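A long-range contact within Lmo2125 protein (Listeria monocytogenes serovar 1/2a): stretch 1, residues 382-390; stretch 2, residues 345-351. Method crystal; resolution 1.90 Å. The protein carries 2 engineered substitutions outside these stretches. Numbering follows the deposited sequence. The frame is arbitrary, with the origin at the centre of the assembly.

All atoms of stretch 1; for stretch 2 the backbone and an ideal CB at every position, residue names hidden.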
ATOM      1  N   ASP A 382      24.811  -7.533  -1.142  1.00 28.63           N
ATOM      2  CA  ASP A 382      26.020  -6.854  -1.569  1.00 30.93           C
ATOM      3  C   ASP A 382      25.772  -5.361  -1.692  1.00 29.69           C
ATOM      4  O   ASP A 382      26.608  -4.574  -1.269  1.00 30.41           O
ATOM      5  CB  ASP A 382      26.595  -7.472  -2.857  1.00 33.50           C
ATOM      6  CG  ASP A 382      27.207  -8.860  -2.619  1.00 37.42           C
ATOM      7  OD1 ASP A 382      27.300  -9.290  -1.442  1.00 41.77           O
ATOM      8  OD2 ASP A 382      27.602  -9.531  -3.602  1.00 41.25           O
ATOM      9  N   ASN A 383      24.627  -4.974  -2.247  1.00 28.62           N
ATOM     10  CA  ASN A 383      24.281  -3.538  -2.328  1.00 28.86           C
ATOM     11  C   ASN A 383      24.114  -2.904  -0.950  1.00 28.09           C
ATOM     12  O   ASN A 383      24.545  -1.774  -0.740  1.00 28.94           O
ATOM     13  CB  ASN A 383      23.035  -3.308  -3.169  1.00 28.32           C
ATOM     14  CG  ASN A 383      23.319  -3.394  -4.655  1.00 29.95           C
ATOM     15  OD1 ASN A 383      24.417  -3.062  -5.107  1.00 32.13           O
ATOM     16  ND2 ASN A 383      22.326  -3.807  -5.428  1.00 29.70           N
ATOM     17  N   VAL A 384      23.495  -3.628  -0.021  1.00 27.43           N
ATOM     18  CA  VAL A 384      23.319  -3.133   1.349  1.00 28.03           C
ATOM     19  C   VAL A 384      24.692  -2.870   2.003  1.00 29.79           C
ATOM     20  O   VAL A 384      24.919  -1.802   2.581  1.00 31.36           O
ATOM     21  CB  VAL A 384      22.462  -4.111   2.203  1.00 26.81           C
ATOM     22  CG1 VAL A 384      22.534  -3.773   3.685  1.00 28.23           C
ATOM     23  CG2 VAL A 384      21.016  -4.109   1.736  1.00 26.07           C
ATOM     24  N   THR A 385      25.593  -3.844   1.887  1.00 29.87           N
ATOM     25  CA  THR A 385      26.942  -3.747   2.429  1.00 32.27           C
ATOM     26  C   THR A 385      27.733  -2.581   1.847  1.00 33.84           C
ATOM     27  O   THR A 385      28.418  -1.853   2.589  1.00 32.66           O
ATOM     28  CB  THR A 385      27.717  -5.048   2.167  1.00 33.24           C
ATOM     29  OG1 THR A 385      27.060  -6.125   2.850  1.00 32.61           O
ATOM     30  CG2 THR A 385      29.171  -4.948   2.645  1.00 36.31           C
ATOM     31  N   GLN A 386      27.625  -2.406   0.532  1.00 34.07           N
ATOM     32  CA  GLN A 386      28.338  -1.344  -0.197  1.00 38.29           C
ATOM     33  C   GLN A 386      27.832   0.069   0.030  1.00 37.04           C
ATOM     34  O   GLN A 386      28.615   1.013   0.115  1.00 37.83           O
ATOM     35  CB  GLN A 386      28.238  -1.604  -1.702  1.00 41.46           C
ATOM     36  CG  GLN A 386      28.913  -2.882  -2.157  1.00 46.22           C
ATOM     37  CD  GLN A 386      30.406  -2.759  -2.233  1.00 51.87           C
ATOM     38  OE1 GLN A 386      31.140  -3.553  -1.633  1.00 56.50           O
ATOM     39  NE2 GLN A 386      30.875  -1.748  -2.960  1.00 55.16           N
ATOM     40  N   LYS A 387      26.525   0.225   0.117  1.00 35.66           N
ATOM     41  CA  LYS A 387      25.940   1.564   0.183  1.00 37.84           C
ATOM     42  C   LYS A 387      25.538   2.063   1.551  1.00 37.19           C
ATOM     43  O   LYS A 387      25.295   3.255   1.703  1.00 37.32           O
ATOM     44  CB  LYS A 387      24.729   1.604  -0.737  1.00 38.33           C
ATOM     45  CG  LYS A 387      25.071   1.252  -2.176  1.00 39.95           C
ATOM     46  CD  LYS A 387      23.809   1.151  -3.004  1.00 39.56           C
ATOM     47  CE  LYS A 387      24.128   0.676  -4.402  1.00 41.59           C
ATOM     48  NZ  LYS A 387      22.876   0.495  -5.176  1.00 40.53           N
ATOM     49  N   TYR A 388      25.478   1.178   2.541  1.00 37.55           N
ATOM     50  CA  TYR A 388      25.037   1.565   3.871  1.00 40.08           C
ATOM     51  C   TYR A 388      25.990   1.162   5.000  1.00 43.56           C
ATOM     52  O   TYR A 388      26.709   0.155   4.915  1.00 41.88           O
ATOM     53  CB  TYR A 388      23.645   0.995   4.129  1.00 38.56           C
ATOM     54  CG  TYR A 388      22.562   1.557   3.238  1.00 38.90           C
ATOM     55  CD1 TYR A 388      21.918   2.739   3.577  1.00 39.94           C
ATOM     56  CD2 TYR A 388      22.159   0.901   2.067  1.00 39.90           C
ATOM     57  CE1 TYR A 388      20.921   3.267   2.776  1.00 40.44           C
ATOM     58  CE2 TYR A 388      21.140   1.424   1.269  1.00 39.74           C
ATOM     59  CZ  TYR A 388      20.526   2.608   1.642  1.00 39.49           C
ATOM     60  OH  TYR A 388      19.526   3.176   0.885  1.00 43.01           O
ATOM     61  N   THR A 389      25.969   1.969   6.057  1.00 48.10           N
ATOM     62  CA  THR A 389      26.796   1.759   7.242  1.00 56.21           C
ATOM     63  C   THR A 389      26.291   0.565   8.039  1.00 60.34           C
ATOM     64  O   THR A 389      25.084   0.421   8.256  1.00 59.76           O
ATOM     65  CB  THR A 389      26.764   2.994   8.180  1.00 58.63           C
ATOM     66  OG1 THR A 389      27.135   4.168   7.449  1.00 60.15           O
ATOM     67  CG2 THR A 389      27.712   2.812   9.377  1.00 60.62           C
ATOM     68  N   LYS A 390      27.224  -0.275   8.480  1.00 67.18           N
ATOM     69  CA  LYS A 390      26.900  -1.453   9.281  1.00 71.92           C
ATOM     70  C   LYS A 390      26.301  -1.013  10.623  1.00 72.19           C
ATOM     71  O   LYS A 390      25.101  -1.148  10.851  1.00 71.83           O
ATOM     72  CB  LYS A 390      28.162  -2.310   9.503  1.00 76.35           C
ATOM     73  CG  LYS A 390      27.954  -3.605  10.287  1.00 79.29           C
ATOM     74  CD  LYS A 390      27.060  -4.600   9.554  1.00 80.69           C
ATOM     75  CE  LYS A 390      26.811  -5.849  10.388  1.00 82.36           C
ATOM     76  NZ  LYS A 390      28.075  -6.553  10.748  1.00 86.30           N
ATOM     77  OXT LYS A 390      26.991  -0.497  11.503  1.00 73.91           O
ATOM     78  N   UNK A 345      13.107   1.429   6.699  1.00 24.46           N
ATOM     79  CA  UNK A 345      14.521   1.706   6.849  1.00 25.91           C
ATOM     80  C   UNK A 345      15.133   1.954   5.461  1.00 26.06           C
ATOM     81  O   UNK A 345      14.612   1.450   4.443  1.00 25.40           O
ATOM     82  CB  UNK A 345      15.226   0.553   7.566  1.00 25.91           C
ATOM     83  N   UNK A 346      16.236   2.713   5.404  1.00 27.28           N
ATOM     84  CA  UNK A 346      16.866   3.070   4.122  1.00 27.68           C
ATOM     85  C   UNK A 346      17.197   1.913   3.197  1.00 27.16           C
ATOM     86  O   UNK A 346      17.028   2.029   1.970  1.00 26.54           O
ATOM     87  CB  UNK A 346      18.159   3.840   4.400  1.00 27.68           C
ATOM     88  N   UNK A 347      17.645   0.803   3.779  1.00 27.03           N
ATOM     89  CA  UNK A 347      18.078  -0.355   3.000  1.00 26.64           C
ATOM     90  C   UNK A 347      16.972  -0.971   2.116  1.00 25.71           C
ATOM     91  O   UNK A 347      17.261  -1.799   1.263  1.00 25.80           O
ATOM     92  CB  UNK A 347      18.615  -1.424   3.954  1.00 26.64           C
ATOM     93  N   UNK A 348      15.719  -0.586   2.348  1.00 25.63           N
ATOM     94  CA  UNK A 348      14.593  -1.088   1.542  1.00 25.44           C
ATOM     95  C   UNK A 348      14.782  -0.682   0.074  1.00 26.40           C
ATOM     96  O   UNK A 348      14.334  -1.373  -0.839  1.00 25.56           O
ATOM     97  CB  UNK A 348      13.263  -0.553   2.076  1.00 25.44           C
ATOM     98  N   UNK A 349      15.474   0.429  -0.150  1.00 27.73           N
ATOM     99  CA  UNK A 349      15.732   0.876  -1.512  1.00 28.88           C
ATOM    100  C   UNK A 349      16.473  -0.174  -2.345  1.00 28.08           C
ATOM    101  O   UNK A 349      16.291  -0.209  -3.541  1.00 29.15           O
ATOM    102  CB  UNK A 349      16.538   2.176  -1.484  1.00 28.88           C
ATOM    103  N   UNK A 350      17.266  -1.050  -1.712  1.00 26.75           N
ATOM    104  CA  UNK A 350      18.051  -2.058  -2.431  1.00 27.44           C
ATOM    105  C   UNK A 350      17.236  -3.312  -2.743  1.00 26.34           C
ATOM    106  O   UNK A 350      17.600  -4.091  -3.599  1.00 26.70           O
ATOM    107  CB  UNK A 350      19.287  -2.439  -1.614  1.00 27.44           C
ATOM    108  N   UNK A 351      16.117  -3.488  -2.064  1.00 25.60           N
ATOM    109  CA  UNK A 351      15.278  -4.657  -2.301  1.00 26.19           C
ATOM    110  C   UNK A 351      14.630  -4.674  -3.695  1.00 28.41           C
ATOM    111  O   UNK A 351      14.572  -5.722  -4.331  1.00 27.05           O
ATOM    112  CB  UNK A 351      14.186  -4.721  -1.231  1.00 26.19           C
TER

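Position 345 opens the segment with extended backbone angles (phi -76°, psi 154°), and its ideal CB finds no atom of stretch 1 within 5.5 Å. Stretch 1 therefore sets no preference here. The residue is Ile345, whose carbonyl O accepts a backbone hydrogen bond from the N of position 348, 3.1 Å away, closing a type I turn.

At position 346 the CB points toward stretch 1 and lies 3.3 Å from Tyr388 CE1, so a compact apolar side chain suits the place. Phi near -53° also permits proline, a common second residue of type I turns. The deposited residue is Pro346; its CB packs against the tyrosine ring, with 3.3 Å between Pro346 CB and Tyr388 CE1.

Position 347 directs its CB sideways, 4.2 Å from Val384 CG2 and 4.6 Å from Tyr388 CD2. A flexible chain with aliphatic carbons could cover both, and a polar end could extend past the ring in the direction of the Thr389 backbone. Glutamate, glutamine or methionine would be reasonable. Glu347 sets its CG over one face of the Tyr388 ring, 4.1 Å from the centroid, in a CH-pi contact, while Glu347 CG also lies 3.8 Å from Val384 CG1. Its carboxylate approaches a water that lies 2.8 Å from Glu347 OE2 and 3.2 Å from Thr389 O, close enough to bridge the two stretches.

Position 348 turns its CB away from stretch 1, which leaves the choice open; it is Met348.

At position 349 the CB points toward stretch 1, with Tyr388 OH 3.9 Å away. A short polar side chain could meet that hydroxyl: serine or threonine, perhaps asparagine. Ser349 does so with chi1 in the p well, and Tyr388 OH donates a 2.8 Å hydrogen bond to Ser349 OG, at the edge of the ring.

Position 350 also faces stretch 1, its CB 4.2 Å from Asn383 CB and 4.1 Å from Val384 CG2. The ammonium group of Lys387 is within reach of a longer chain, so an acidic residue is favoured, glutamate especially, with glutamine a neutral alternative. Glu350 folds back with chi1 and chi2 both m. Its CB rests against Val384 and its CG lies at the edge of the Tyr388 ring, 3.8 Å from Tyr388 CE2. These carbons lead to the carboxylate, where Lys387 NZ donates to Glu350 OE1 at 2.9 Å, a hydrogen bond reinforced by opposite charges into a salt bridge.

Position 351 points its CB away, and nothing in stretch 1 constrains it. It is Val351.

Stretch 2 345-351: IPEMSEV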
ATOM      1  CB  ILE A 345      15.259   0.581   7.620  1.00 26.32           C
ATOM      2  CG1 ILE A 345      15.209  -0.758   6.882  1.00 25.67           C
ATOM      3  CG2 ILE A 345      14.674   0.450   9.028  1.00 26.85           C
ATOM      4  CD1 ILE A 345      16.084  -1.823   7.517  1.00 26.09           C
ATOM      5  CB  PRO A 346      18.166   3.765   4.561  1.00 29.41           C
ATOM      6  CG  PRO A 346      17.844   4.325   5.889  1.00 29.85           C
ATOM      7  CD  PRO A 346      17.006   3.267   6.539  1.00 28.81           C
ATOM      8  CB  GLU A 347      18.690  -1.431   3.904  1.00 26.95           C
ATOM      9  CG  GLU A 347      20.010  -1.052   4.598  1.00 27.85           C
ATOM     10  CD  GLU A 347      19.896  -0.230   5.874  1.00 29.01           C
ATOM     11  OE1 GLU A 347      18.788   0.244   6.249  1.00 27.32           O
ATOM     12  OE2 GLU A 347      20.969  -0.063   6.516  1.00 29.34           O
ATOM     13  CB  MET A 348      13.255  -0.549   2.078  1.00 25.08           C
ATOM     14  CG  MET A 348      12.028  -1.117   1.378  1.00 24.86           C
ATOM     15  SD  MET A 348      11.855  -2.897   1.611  1.00 24.34           S
ATOM     16  CE  MET A 348      10.747  -3.299   0.235  1.00 23.59           C
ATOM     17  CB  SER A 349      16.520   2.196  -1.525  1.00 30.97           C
ATOM     18  OG  SER A 349      17.824   2.001  -1.023  1.00 34.35           O
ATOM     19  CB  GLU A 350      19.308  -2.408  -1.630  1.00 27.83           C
ATOM     20  CG  GLU A 350      20.110  -1.163  -1.244  1.00 29.35           C
ATOM     21  CD  GLU A 350      20.412  -0.277  -2.438  1.00 30.44           C
ATOM     22  OE1 GLU A 350      20.860  -0.805  -3.485  1.00 30.83           O
ATOM     23  OE2 GLU A 350      20.177   0.941  -2.334  1.00 32.99           O
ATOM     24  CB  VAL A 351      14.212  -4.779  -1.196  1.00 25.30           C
ATOM     25  CG1 VAL A 351      13.226  -5.916  -1.477  1.00 24.87           C
ATOM     26  CG2 VAL A 351      14.895  -5.002   0.147  1.00 25.40           C
TER
HETATM   27  O   HOH W   1      23.112  -1.785   6.933  1.00 37.03           O
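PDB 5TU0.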